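Local coordinates for protein DyP (Bjerkandera adusta, PDB 3VXJ) that binds heme b and probably uses it as a dye-decolorizing peroxidase, oxidising phenols such as 2,6-dimethoxyphenol and dyes at the expense of hydrogen peroxide, at residues 240-245 against 273-278; 23-28 against 133-138. One frame throughout, in Å; residues are numbered along the deposited sequence.

Interaction 1: residues 240-245 against 273-278; sequences PANSAG and APTADD
At the tip of a beta hairpin, Asn242 of 240-245 reaches across to Thr275 of the loop 273-278, and its one carboxamide serves both the turn and the contact. The hairpin joins the short antiparallel strands 241-242 and 245-246 through a type I turn from Asn242 to Gly245, closed by paired backbone hydrogen bonds between these two residues. Inside the turn, Asn242 OD1 accepts from the backbone N of Ala244 at 3.0 Å, an Asx turn. The other half of the amide faces the loop: Asn242 ND2 donates to the carbonyl O of Thr275 over 2.9 Å, with an N-H...O angle of 145°. The donor lies in the plane of that carbonyl and uses a lone pair, although the oxygen itself stands 21° out of the amide plane. Asn242 is placed for both tasks by a chi1 of 64°, which sets CG between its backbone N and carbonyl carbon.

The side chains of Thr275 and Asn242 cross at about a right angle, and Thr275 packs against the turn. Its CB approaches Asn242 OD1 to 3.7 Å and the methyl carbon CB of Ala244 to 3.9 Å, while its CG2 reaches the CB of Ser243 at 4.0 Å. Further along the chain, the loop leads into helix 279-282, where Asp278 is the N-cap and its OD1 accepts from the N of Leu281.

With both amide ends engaged by backbone partners, the rotation of the buried Asn242 side chain is fixed, and a single polar bond, flanked by small aliphatic contacts, joins hairpin to loop.

Interaction 2: residues 23-28 against 133-138; sequences KERFVF and QFTDDI
Arg25, on the strand, and Thr135, on the helix, supply the polar part of this contact. Arg25 NH1 donates to Thr135 OG1 over 3.1 Å, with an N-H...O angle of 148°. The hydroxyl oxygen comes to the edge of the guanidinium, 18° out of its plane, and the two side chains cross at about a right angle. The extended start of Arg25 brings CD to 3.5 Å from Thr135 OG1, and the bend at chi3 (-67°) then turns the guanidinium so that NH1 meets the same oxygen. Several partners share these groups: Thr135 OG1 also bonds the carbonyl O of Leu131 one helical turn back, while Arg25 forms a salt bridge to Asp132 through NH1 and a hydrogen bond to Ser153 through NE.

The van der Waals part is looser: the methyl carbon Val27 CG2 lies 4.2 Å from the hydroxyl oxygen Thr135 OG1, and Ile138 also covers this side of the strand without close atomic contact.

Helix 128-142 thus packs on a four-stranded antiparallel sheet, consistent with the ferredoxin-like dimeric alpha+beta barrel fold of DyP peroxidases: Thr135 touches Ile123 of strand 119-125 and Gln148 of strand 146-155, and Ile138 meets Phe121 and, on helix 34-48, Tyr44.

From the N terminus, the chain passes helix 13-16 and enters strand 23-31, and interaction 2 closes when helix 128-142 returns to it 105 residues later. This long loop brings helix and sheet together within the N-terminal dimeric alpha+beta barrel domain. Interaction 1 opens only afterwards, in the C-terminal part of the peroxidase: its loop is much shorter, with 27 residues that include helix 249-261 between hairpin and partner. The two contacts therefore follow in series, neither nested nor crossed. They lie on opposite sides of the chain's centre, their own centres about 45 Å apart, and do not touch. One joins helix to sheet; the other ties peripheral connections together.

Interaction 1: residues 240-245 against 273-278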
loop_
_atom_site.group_PDB
_atom_site.type_symbol
_atom_site.label_atom_id
_atom_site.label_comp_id
_atom_site.label_asym_id
_atom_site.label_seq_id
_atom_site.Cartn_x
_atom_site.Cartn_y
_atom_site.Cartn_z
ATOM N N PRO A 240 -23.344 16.552 -12.104
ATOM C CA PRO A 240 -23.797 17.598 -13.036
ATOM C C PRO A 240 -23.248 18.995 -12.755
ATOM O O PRO A 240 -23.090 19.768 -13.688
ATOM C CB PRO A 240 -25.327 17.597 -12.880
ATOM C CG PRO A 240 -25.610 16.908 -11.630
ATOM C CD PRO A 240 -24.464 15.969 -11.341
ATOM N N ALA A 241 -22.972 19.315 -11.491
ATOM C CA ALA A 241 -22.545 20.660 -11.096
ATOM C C ALA A 241 -21.854 20.603 -9.748
ATOM O O ALA A 241 -22.094 19.694 -8.954
ATOM C CB ALA A 241 -23.741 21.601 -11.009
ATOM N N ASN A 242 -21.001 21.582 -9.487
ATOM C CA ASN A 242 -20.539 21.782 -8.132
ATOM C C ASN A 242 -20.698 23.249 -7.778
ATOM O O ASN A 242 -21.337 23.987 -8.529
ATOM C CB ASN A 242 -19.130 21.203 -7.900
ATOM C CG ASN A 242 -18.050 21.881 -8.714
ATOM O OD1 ASN A 242 -18.135 23.066 -9.057
ATOM N ND2 ASN A 242 -16.986 21.130 -8.989
ATOM N N SER A 243 -20.137 23.671 -6.648
ATOM C CA SER A 243 -20.337 25.037 -6.163
ATOM C C SER A 243 -19.953 26.092 -7.189
ATOM O O SER A 243 -20.574 27.151 -7.251
ATOM C CB SER A 243 -19.542 25.277 -4.875
ATOM O OG SER A 243 -19.957 24.415 -3.825
ATOM N N ALA A 244 -18.926 25.798 -7.982
ATOM C CA ALA A 244 -18.374 26.755 -8.929
ATOM C C ALA A 244 -19.223 26.919 -10.188
ATOM O O ALA A 244 -19.114 27.924 -10.886
ATOM C CB ALA A 244 -16.956 26.363 -9.291
ATOM N N GLY A 245 -20.068 25.933 -10.480
ATOM C CA GLY A 245 -20.936 25.985 -11.648
ATOM C C GLY A 245 -21.208 24.622 -12.246
ATOM O O GLY A 245 -20.839 23.577 -11.685
ATOM N N ALA A 273 -8.705 21.842 -2.766
ATOM C CA ALA A 273 -9.129 22.174 -4.125
ATOM C C ALA A 273 -10.479 21.496 -4.370
ATOM O O ALA A 273 -10.568 20.498 -5.093
ATOM C CB ALA A 273 -8.088 21.685 -5.116
ATOM N N PRO A 274 -11.552 22.033 -3.764
ATOM C CA PRO A 274 -12.808 21.287 -3.728
ATOM C C PRO A 274 -13.662 21.310 -4.995
ATOM O O PRO A 274 -14.580 20.497 -5.090
ATOM C CB PRO A 274 -13.557 21.919 -2.551
ATOM C CG PRO A 274 -13.034 23.298 -2.466
ATOM C CD PRO A 274 -11.586 23.218 -2.880
ATOM N N THR A 275 -13.384 22.208 -5.941
ATOM C CA THR A 275 -14.233 22.334 -7.138
ATOM C C THR A 275 -13.545 22.126 -8.481
ATOM O O THR A 275 -14.220 21.869 -9.475
ATOM C CB THR A 275 -14.986 23.676 -7.177
ATOM O OG1 THR A 275 -14.039 24.748 -7.142
ATOM C CG2 THR A 275 -15.957 23.780 -5.998
ATOM N N ALA A 276 -12.225 22.257 -8.520
ATOM C CA ALA A 276 -11.463 22.092 -9.756
ATOM C C ALA A 276 -10.068 21.648 -9.386
ATOM O O ALA A 276 -9.570 21.946 -8.288
ATOM C CB ALA A 276 -11.411 23.391 -10.550
ATOM N N ASP A 277 -9.435 20.925 -10.300
ATOM C CA ASP A 277 -8.073 20.473 -10.088
ATOM C C ASP A 277 -7.119 21.669 -9.991
ATOM O O ASP A 277 -7.375 22.748 -10.546
ATOM C CB ASP A 277 -7.680 19.509 -11.214
ATOM C CG ASP A 277 -6.324 18.856 -11.001
ATOM O OD1 ASP A 277 -5.812 18.814 -9.861
ATOM O OD2 ASP A 277 -5.756 18.386 -12.004
ATOM N N ASP A 278 -6.048 21.478 -9.235
ATOM C CA ASP A 278 -4.965 22.449 -9.135
ATOM C C ASP A 278 -3.686 21.630 -9.280
ATOM O O ASP A 278 -3.138 21.147 -8.287
ATOM C CB ASP A 278 -5.017 23.174 -7.786
ATOM C CG ASP A 278 -3.924 24.236 -7.624
ATOM O OD1 ASP A 278 -2.909 24.232 -8.356
ATOM O OD2 ASP A 278 -4.089 25.085 -6.726
#

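Interaction 2: residues 23-28 against 133-138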
loop_
_atom_site.group_PDB
_atom_site.type_symbol
_atom_site.label_atom_id
_atom_site.label_comp_id
_atom_site.label_asym_id
_atom_site.label_seq_id
_atom_site.Cartn_x
_atom_site.Cartn_y
_atom_site.Cartn_z
ATOM N N LYS A 23 10.740 -0.160 -11.627
ATOM C CA LYS A 23 10.330 -1.556 -11.785
ATOM C C LYS A 23 10.494 -2.267 -10.456
ATOM O O LYS A 23 11.406 -1.963 -9.694
ATOM C CB LYS A 23 11.185 -2.270 -12.837
ATOM C CG LYS A 23 11.410 -1.516 -14.152
ATOM C CD LYS A 23 10.119 -1.328 -14.936
ATOM C CE LYS A 23 10.409 -0.680 -16.275
ATOM N NZ LYS A 23 9.178 -0.442 -17.090
ATOM N N GLU A 24 9.614 -3.213 -10.161
ATOM C CA GLU A 24 9.796 -4.007 -8.952
ATOM C C GLU A 24 9.289 -5.415 -9.188
ATOM O O GLU A 24 8.299 -5.603 -9.909
ATOM C CB GLU A 24 9.068 -3.362 -7.767
ATOM C CG GLU A 24 9.403 -3.954 -6.405
ATOM C CD GLU A 24 8.675 -3.260 -5.273
ATOM O OE1 GLU A 24 7.840 -2.366 -5.531
ATOM O OE2 GLU A 24 8.922 -3.626 -4.109
ATOM N N ARG A 25 9.973 -6.396 -8.600
ATOM C CA ARG A 25 9.558 -7.793 -8.685
ATOM C C ARG A 25 9.483 -8.394 -7.293
ATOM O O ARG A 25 10.365 -8.184 -6.451
ATOM C CB ARG A 25 10.535 -8.599 -9.537
ATOM C CG ARG A 25 10.122 -10.065 -9.728
ATOM C CD ARG A 25 10.987 -10.758 -10.761
ATOM N NE ARG A 25 10.765 -10.198 -12.087
ATOM C CZ ARG A 25 11.555 -10.412 -13.133
ATOM N NH1 ARG A 25 12.632 -11.178 -13.012
ATOM N NH2 ARG A 25 11.265 -9.851 -14.301
ATOM N N PHE A 26 8.408 -9.132 -7.058
ATOM C CA PHE A 26 8.208 -9.842 -5.809
ATOM C C PHE A 26 8.384 -11.323 -6.124
ATOM O O PHE A 26 7.601 -11.901 -6.886
ATOM C CB PHE A 26 6.808 -9.565 -5.270
ATOM C CG PHE A 26 6.552 -8.109 -4.948
ATOM C CD1 PHE A 26 6.697 -7.649 -3.647
ATOM C CD2 PHE A 26 6.195 -7.200 -5.951
ATOM C CE1 PHE A 26 6.476 -6.305 -3.337
ATOM C CE2 PHE A 26 5.975 -5.852 -5.649
ATOM C CZ PHE A 26 6.117 -5.409 -4.346
ATOM N N VAL A 27 9.455 -11.911 -5.597
ATOM C CA VAL A 27 9.768 -13.319 -5.844
ATOM C C VAL A 27 9.352 -14.104 -4.607
ATOM O O VAL A 27 10.008 -14.037 -3.555
ATOM C CB VAL A 27 11.273 -13.546 -6.142
ATOM C CG1 VAL A 27 11.533 -15.013 -6.427
ATOM C CG2 VAL A 27 11.744 -12.687 -7.325
ATOM N N PHE A 28 8.237 -14.811 -4.727
ATOM C CA PHE A 28 7.686 -15.600 -3.631
ATOM C C PHE A 28 8.297 -16.987 -3.663
ATOM O O PHE A 28 8.401 -17.592 -4.726
ATOM C CB PHE A 28 6.155 -15.662 -3.721
ATOM C CG PHE A 28 5.500 -14.306 -3.665
ATOM C CD1 PHE A 28 5.229 -13.699 -2.442
ATOM C CD2 PHE A 28 5.215 -13.607 -4.836
ATOM C CE1 PHE A 28 4.647 -12.435 -2.389
ATOM C CE2 PHE A 28 4.643 -12.347 -4.789
ATOM C CZ PHE A 28 4.359 -11.757 -3.574
ATOM N N GLN A 133 18.325 -10.113 -14.091
ATOM C CA GLN A 133 19.691 -10.357 -13.632
ATOM C C GLN A 133 19.725 -10.638 -12.131
ATOM O O GLN A 133 20.386 -11.577 -11.686
ATOM C CB GLN A 133 20.608 -9.186 -13.982
ATOM C CG GLN A 133 20.835 -9.014 -15.480
ATOM C CD GLN A 133 21.714 -7.828 -15.807
ATOM O OE1 GLN A 133 22.606 -7.464 -15.037
ATOM N NE2 GLN A 133 21.470 -7.222 -16.959
ATOM N N PHE A 134 18.971 -9.861 -11.355
ATOM C CA PHE A 134 18.959 -10.046 -9.907
ATOM C C PHE A 134 18.150 -11.251 -9.445
ATOM O O PHE A 134 18.468 -11.841 -8.405
ATOM C CB PHE A 134 18.558 -8.748 -9.199
ATOM C CG PHE A 134 19.691 -7.770 -9.095
ATOM C CD1 PHE A 134 20.091 -7.025 -10.208
ATOM C CD2 PHE A 134 20.397 -7.624 -7.899
ATOM C CE1 PHE A 134 21.163 -6.135 -10.132
ATOM C CE2 PHE A 134 21.477 -6.728 -7.811
ATOM C CZ PHE A 134 21.855 -5.986 -8.927
ATOM N N THR A 135 17.153 -11.646 -10.235
ATOM C CA THR A 135 16.423 -12.895 -9.991
ATOM C C THR A 135 17.344 -14.093 -10.265
ATOM O O THR A 135 17.404 -15.044 -9.475
ATOM C CB THR A 135 15.153 -12.979 -10.860
ATOM O OG1 THR A 135 14.292 -11.879 -10.549
ATOM C CG2 THR A 135 14.388 -14.267 -10.590
ATOM N N ASP A 136 18.092 -14.036 -11.366
ATOM C CA ASP A 136 19.055 -15.088 -11.679
ATOM C C ASP A 136 20.141 -15.191 -10.598
ATOM O O ASP A 136 20.618 -16.287 -10.296
ATOM C CB ASP A 136 19.692 -14.847 -13.050
ATOM C CG ASP A 136 18.727 -15.092 -14.202
ATOM O OD1 ASP A 136 17.603 -15.606 -13.992
ATOM O OD2 ASP A 136 19.108 -14.764 -15.342
ATOM N N ASP A 137 20.524 -14.051 -10.022
ATOM C CA ASP A 137 21.494 -14.012 -8.925
ATOM C C ASP A 137 20.948 -14.724 -7.687
ATOM O O ASP A 137 21.671 -15.466 -7.022
ATOM C CB ASP A 137 21.879 -12.559 -8.614
ATOM C CG ASP A 137 22.838 -12.439 -7.447
ATOM O OD1 ASP A 137 23.994 -12.899 -7.563
ATOM O OD2 ASP A 137 22.457 -11.846 -6.422
ATOM N N ILE A 138 19.664 -14.526 -7.397
ATOM C CA ILE A 138 19.010 -15.300 -6.338
ATOM C C ILE A 138 19.042 -16.802 -6.655
ATOM O O ILE A 138 19.404 -17.609 -5.802
ATOM C CB ILE A 138 17.566 -14.818 -6.082
ATOM C CG1 ILE A 138 17.605 -13.429 -5.441
ATOM C CG2 ILE A 138 16.798 -15.829 -5.199
ATOM C CD1 ILE A 138 16.292 -12.689 -5.452
#